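Local coordinates for extracellular solute-binding protein family 1 (Kribbella flavida, PDB 5IXP) that probably captures a solute, perhaps a sugar, outside the cell and hands it to an ABC transporter for import, at residues Val259-Pro264 against Val340-Asn345; Thr111-Glu116 against Gly308-Thr313. All coordinates share one frame; numbering follows the deposited sequence.

Contact 1 (Val259-Pro264 against Val340-Asn345); sequences VADVFP and VNRANN
With CG anti to its backbone N (chi1 -174°), the side chain of Asp261 reaches across to helix 335-344, while Arg342, bent at chi2 and chi3, folds back from the helix to meet it. The two carboxylate oxygens go to different donors. OD1 of Asp261 takes the N-H of Arg342 NE at 2.8 Å, a nearly straight salt bridge that lies in the guanidinium plane and meets the oxygen almost along its C-O axis. OD2 of Asp261 offers its syn lone pair to Asn341 ND2 at 2.7 Å. Carboxylate and amide are nearly coplanar there, whereas the guanidinium is turned 63° from the carboxylate. One guanidinium face lies against the backbone, with Val262 CA 3.9 Å above its centre. Phe263 CB sits 3.8 Å from Arg342 NH2, a nitrogen that also bonds to the carbonyl of Gly266. An inverse gamma turn centred on Asp261 takes the chain out of strand 257-260 at this point. Neighbouring helix residues thus grip both oxygens of one carboxylate, joining the last turn of the helix to the strand's exit, and the salt bridge probably balances part of the charge of the buried arginine and would favour an ionised Asp261.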
loop_
_atom_site.group_PDB
_atom_site.type_symbol
_atom_site.label_atom_id
_atom_site.label_comp_id
_atom_site.label_asym_id
_atom_site.label_seq_id
_atom_site.Cartn_x
_atom_site.Cartn_y
_atom_site.Cartn_z
ATOM N N VAL A 259 -9.043 -10.403 -12.448
ATOM C CA VAL A 259 -9.145 -9.672 -11.194
ATOM C C VAL A 259 -10.615 -9.457 -10.880
ATOM O O VAL A 259 -11.414 -9.120 -11.760
ATOM C CB VAL A 259 -8.360 -8.342 -11.233
ATOM C CG1 VAL A 259 -8.844 -7.468 -12.353
ATOM C CG2 VAL A 259 -8.464 -7.624 -9.899
ATOM N N ALA A 260 -10.966 -9.698 -9.623
ATOM C CA ALA A 260 -12.327 -9.611 -9.121
ATOM C C ALA A 260 -12.512 -8.314 -8.340
ATOM O O ALA A 260 -11.642 -7.919 -7.560
ATOM C CB ALA A 260 -12.658 -10.815 -8.234
ATOM N N ASP A 261 -13.657 -7.660 -8.549
ATOM C CA ASP A 261 -13.955 -6.370 -7.930
ATOM C C ASP A 261 -14.475 -6.604 -6.513
ATOM O O ASP A 261 -15.667 -6.478 -6.219
ATOM C CB ASP A 261 -14.968 -5.613 -8.780
ATOM C CG ASP A 261 -15.226 -4.193 -8.284
ATOM O OD1 ASP A 261 -14.639 -3.766 -7.265
ATOM O OD2 ASP A 261 -16.039 -3.499 -8.919
ATOM N N VAL A 262 -13.546 -6.952 -5.621
ATOM C CA VAL A 262 -13.894 -7.356 -4.262
ATOM C C VAL A 262 -12.632 -7.268 -3.429
ATOM O O VAL A 262 -11.518 -7.375 -3.952
ATOM C CB VAL A 262 -14.489 -8.790 -4.229
ATOM C CG1 VAL A 262 -13.409 -9.819 -4.555
ATOM C CG2 VAL A 262 -15.109 -9.108 -2.867
ATOM N N PHE A 263 -12.807 -7.063 -2.122
ATOM C CA PHE A 263 -11.697 -7.258 -1.215
ATOM C C PHE A 263 -12.308 -7.771 0.083
ATOM O O PHE A 263 -13.253 -7.149 0.596
ATOM C CB PHE A 263 -10.868 -5.995 -0.954
ATOM C CG PHE A 263 -9.528 -6.290 -0.353
ATOM C CD1 PHE A 263 -8.527 -6.870 -1.127
ATOM C CD2 PHE A 263 -9.267 -6.015 0.978
ATOM C CE1 PHE A 263 -7.286 -7.161 -0.589
ATOM C CE2 PHE A 263 -8.018 -6.307 1.531
ATOM C CZ PHE A 263 -7.031 -6.880 0.741
ATOM N N PRO A 264 -11.824 -8.887 0.618
ATOM C CA PRO A 264 -12.418 -9.428 1.844
ATOM C C PRO A 264 -12.360 -8.399 2.962
ATOM O O PRO A 264 -11.325 -7.769 3.194
ATOM C CB PRO A 264 -11.550 -10.657 2.150
ATOM C CG PRO A 264 -10.912 -11.018 0.837
ATOM C CD PRO A 264 -10.680 -9.688 0.154
ATOM N N VAL A 340 -11.312 2.053 -9.126
ATOM C CA VAL A 340 -12.112 3.138 -8.555
ATOM C C VAL A 340 -12.991 2.596 -7.435
ATOM O O VAL A 340 -13.013 3.134 -6.319
ATOM C CB VAL A 340 -12.949 3.837 -9.642
ATOM C CG1 VAL A 340 -14.033 4.695 -9.005
ATOM C CG2 VAL A 340 -12.050 4.687 -10.526
ATOM N N ASN A 341 -13.733 1.523 -7.719
ATOM C CA ASN A 341 -14.555 0.899 -6.683
ATOM C C ASN A 341 -13.713 0.467 -5.490
ATOM O O ASN A 341 -14.108 0.672 -4.336
ATOM C CB ASN A 341 -15.308 -0.304 -7.249
ATOM C CG ASN A 341 -16.383 0.092 -8.231
ATOM O OD1 ASN A 341 -16.835 1.237 -8.248
ATOM N ND2 ASN A 341 -16.821 -0.867 -9.045
ATOM N N ARG A 342 -12.546 -0.132 -5.748
ATOM C CA ARG A 342 -11.715 -0.610 -4.644
ATOM C C ARG A 342 -11.204 0.551 -3.798
ATOM O O ARG A 342 -11.133 0.444 -2.571
ATOM C CB ARG A 342 -10.546 -1.453 -5.166
ATOM C CG ARG A 342 -10.960 -2.719 -5.932
ATOM C CD ARG A 342 -11.638 -3.765 -5.043
ATOM N NE ARG A 342 -13.089 -3.604 -4.930
ATOM C CZ ARG A 342 -13.741 -3.446 -3.776
ATOM N NH1 ARG A 342 -15.061 -3.329 -3.773
ATOM N NH2 ARG A 342 -13.082 -3.413 -2.621
ATOM N N ALA A 343 -10.863 1.674 -4.430
ATOM C CA ALA A 343 -10.414 2.831 -3.664
ATOM C C ALA A 343 -11.552 3.414 -2.839
ATOM O O ALA A 343 -11.353 3.794 -1.676
ATOM C CB ALA A 343 -9.828 3.892 -4.598
ATOM N N ASN A 344 -12.752 3.485 -3.422
ATOM C CA ASN A 344 -13.891 4.074 -2.726
ATOM C C ASN A 344 -14.347 3.237 -1.543
ATOM O O ASN A 344 -15.080 3.744 -0.688
ATOM C CB ASN A 344 -15.063 4.276 -3.691
ATOM C CG ASN A 344 -14.892 5.505 -4.559
ATOM O OD1 ASN A 344 -14.250 6.465 -4.153
ATOM N ND2 ASN A 344 -15.477 5.486 -5.754
ATOM N N ASN A 345 -13.943 1.972 -1.467
ATOM C CA ASN A 345 -14.410 1.106 -0.397
ATOM C C ASN A 345 -13.342 0.819 0.644
ATOM O O ASN A 345 -13.556 -0.024 1.529
ATOM C CB ASN A 345 -14.983 -0.173 -0.992
ATOM C CG ASN A 345 -16.388 0.045 -1.529
ATOM O OD1 ASN A 345 -17.347 0.106 -0.757
ATOM N ND2 ASN A 345 -16.512 0.212 -2.849
#

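Contact 2 (Thr111-Glu116 against Gly308-Thr313); sequences TDIGPE and GSFPST
This is a buried crossing on the long strand 108-121, held by one backbone bond, a serine hydroxyl, a bridging water and apolar packing; the short segment after helix 297-307 runs at about a right angle to the strand. Its direct backbone bond goes from Ile113 N to Phe310 O, 3.0 Å and in the carbonyl plane. Farther along, Ser312 OG, in the crowded position between its own N and carbonyl carbon (chi1 65°), donates to Thr111 O at 2.6 Å, also in the carbonyl plane. A water completes the Ile113-Phe310 pair: it accepts from Phe310 N at 2.9 Å and donates to Ile113 O and, over a longer distance, Asp112 OD2. In this periplasmic-binding-protein fold strand 108-121 also pairs with strands 232-238, 257-260 and 269-276, and the 308-313 segment meets it only loosely. Ile113 CG1 comes in at the edge of the Phe310 ring, 4.0 Å from CD2, while Pro115 CG approaches that same CD2 obliquely at 3.8 Å. The other branch of Ile113, CG2, packs on Ser312 CB at 3.7 Å. An alanine at Ile113 would remove both branches and would probably loosen the packing against Phe310 and Ser312. Beyond the ring, Phe339 and Val340 of helix 335-344 touch Phe310, and Tyr317 meets it ring to ring.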
loop_
_atom_site.group_PDB
_atom_site.type_symbol
_atom_site.label_atom_id
_atom_site.label_comp_id
_atom_site.label_asym_id
_atom_site.label_seq_id
_atom_site.Cartn_x
_atom_site.Cartn_y
_atom_site.Cartn_z
ATOM N N THR A 111 -0.140 11.535 -2.994
ATOM C CA THR A 111 0.090 11.265 -4.406
ATOM C C THR A 111 -0.746 10.054 -4.809
ATOM O O THR A 111 -1.976 10.154 -4.831
ATOM C CB THR A 111 1.586 11.071 -4.703
ATOM O OG1 THR A 111 2.077 9.886 -4.063
ATOM C CG2 THR A 111 2.382 12.280 -4.191
ATOM N N ASP A 112 -0.125 8.913 -5.121
ATOM C CA ASP A 112 -0.904 7.777 -5.602
ATOM C C ASP A 112 -1.332 6.865 -4.441
ATOM O O ASP A 112 -1.012 7.104 -3.271
ATOM C CB ASP A 112 -0.120 7.006 -6.667
ATOM C CG ASP A 112 1.175 6.393 -6.131
ATOM O OD1 ASP A 112 1.662 6.824 -5.065
ATOM O OD2 ASP A 112 1.715 5.475 -6.792
ATOM N N ILE A 113 -2.095 5.813 -4.771
ATOM C CA ILE A 113 -2.535 4.810 -3.802
ATOM C C ILE A 113 -2.439 3.425 -4.434
ATOM O O ILE A 113 -2.257 3.276 -5.643
ATOM C CB ILE A 113 -3.980 5.052 -3.300
ATOM C CG1 ILE A 113 -4.924 5.387 -4.467
ATOM C CG2 ILE A 113 -3.999 6.136 -2.219
ATOM C CD1 ILE A 113 -6.426 5.315 -4.076
ATOM N N GLY A 114 -2.597 2.400 -3.594
ATOM C CA GLY A 114 -2.643 1.033 -4.058
ATOM C C GLY A 114 -3.912 0.332 -3.617
ATOM O O GLY A 114 -3.878 -0.612 -2.816
ATOM N N PRO A 115 -5.067 0.780 -4.115
ATOM C CA PRO A 115 -6.323 0.123 -3.724
ATOM C C PRO A 115 -6.321 -1.324 -4.189
ATOM O O PRO A 115 -5.865 -1.641 -5.288
ATOM C CB PRO A 115 -7.394 0.951 -4.438
ATOM C CG PRO A 115 -6.698 1.442 -5.672
ATOM C CD PRO A 115 -5.274 1.755 -5.205
ATOM N N GLU A 116 -6.810 -2.215 -3.329
ATOM C CA GLU A 116 -6.589 -3.640 -3.508
ATOM C C GLU A 116 -7.836 -4.375 -3.969
ATOM O O GLU A 116 -8.941 -4.128 -3.475
ATOM C CB GLU A 116 -6.093 -4.273 -2.216
ATOM C CG GLU A 116 -4.702 -3.777 -1.822
ATOM C CD GLU A 116 -4.241 -4.389 -0.540
ATOM O OE1 GLU A 116 -4.729 -3.973 0.528
ATOM O OE2 GLU A 116 -3.396 -5.295 -0.604
ATOM N N GLY A 308 1.180 5.126 -14.792
ATOM C CA GLY A 308 0.176 4.178 -14.334
ATOM C C GLY A 308 -0.213 4.280 -12.871
ATOM O O GLY A 308 -1.046 3.485 -12.410
ATOM N N SER A 309 0.366 5.215 -12.123
ATOM C CA SER A 309 0.050 5.356 -10.708
ATOM C C SER A 309 -1.416 5.716 -10.502
ATOM O O SER A 309 -1.957 6.596 -11.177
ATOM C CB SER A 309 0.932 6.433 -10.094
ATOM O OG SER A 309 2.292 6.159 -10.358
ATOM N N PHE A 310 -2.056 5.052 -9.536
ATOM C CA PHE A 310 -3.504 5.236 -9.410
ATOM C C PHE A 310 -3.815 6.472 -8.561
ATOM O O PHE A 310 -3.279 6.606 -7.452
ATOM C CB PHE A 310 -4.170 4.002 -8.803
ATOM C CG PHE A 310 -5.647 3.990 -9.001
ATOM C CD1 PHE A 310 -6.186 3.588 -10.212
ATOM C CD2 PHE A 310 -6.498 4.454 -8.007
ATOM C CE1 PHE A 310 -7.568 3.604 -10.424
ATOM C CE2 PHE A 310 -7.884 4.469 -8.206
ATOM C CZ PHE A 310 -8.414 4.050 -9.420
ATOM N N PRO A 311 -4.658 7.388 -9.045
ATOM C CA PRO A 311 -4.879 8.653 -8.322
ATOM C C PRO A 311 -5.552 8.449 -6.975
ATOM O O PRO A 311 -6.331 7.517 -6.776
ATOM C CB PRO A 311 -5.797 9.448 -9.262
ATOM C CG PRO A 311 -5.524 8.890 -10.620
ATOM C CD PRO A 311 -5.290 7.401 -10.375
ATOM N N SER A 312 -5.248 9.350 -6.042
ATOM C CA SER A 312 -5.952 9.394 -4.768
ATOM C C SER A 312 -6.947 10.545 -4.697
ATOM O O SER A 312 -7.560 10.754 -3.646
ATOM C CB SER A 312 -4.956 9.484 -3.606
ATOM O OG SER A 312 -4.212 10.699 -3.619
ATOM N N THR A 313 -7.125 11.285 -5.789
ATOM C CA THR A 313 -8.003 12.447 -5.827
ATOM C C THR A 313 -9.331 12.051 -6.465
ATOM O O THR A 313 -9.355 11.543 -7.595
ATOM C CB THR A 313 -7.352 13.583 -6.621
ATOM O OG1 THR A 313 -6.888 13.073 -7.882
ATOM C CG2 THR A 313 -6.163 14.176 -5.851
HETATM O O HOH W 1 -0.453 3.391 -7.831
#

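Overall arrangement
Helix 335-344 and strand 108-121 tie the two contacts together; the centres of the two contacts lie about 13 Å apart. The helix segment of contact 1 lies against both segments of contact 2: Ala343 N is 3.5 Å from Pro115 CB, and Val340 N is 3.5 Å from Phe310 CZ. On the strand side, Arg342 CD packs 3.1 Å from Glu116 O, and Phe263 CE1 lies 3.5 Å from Glu116 CB. Strands 257-260 and 108-121 are neighbours in one sheet, so both contacts reach the same sheet. A formic acid molecule, probably from the crystallisation liquor, lies about 4 Å from the Phe310 side chain; it does not by itself identify the solute site.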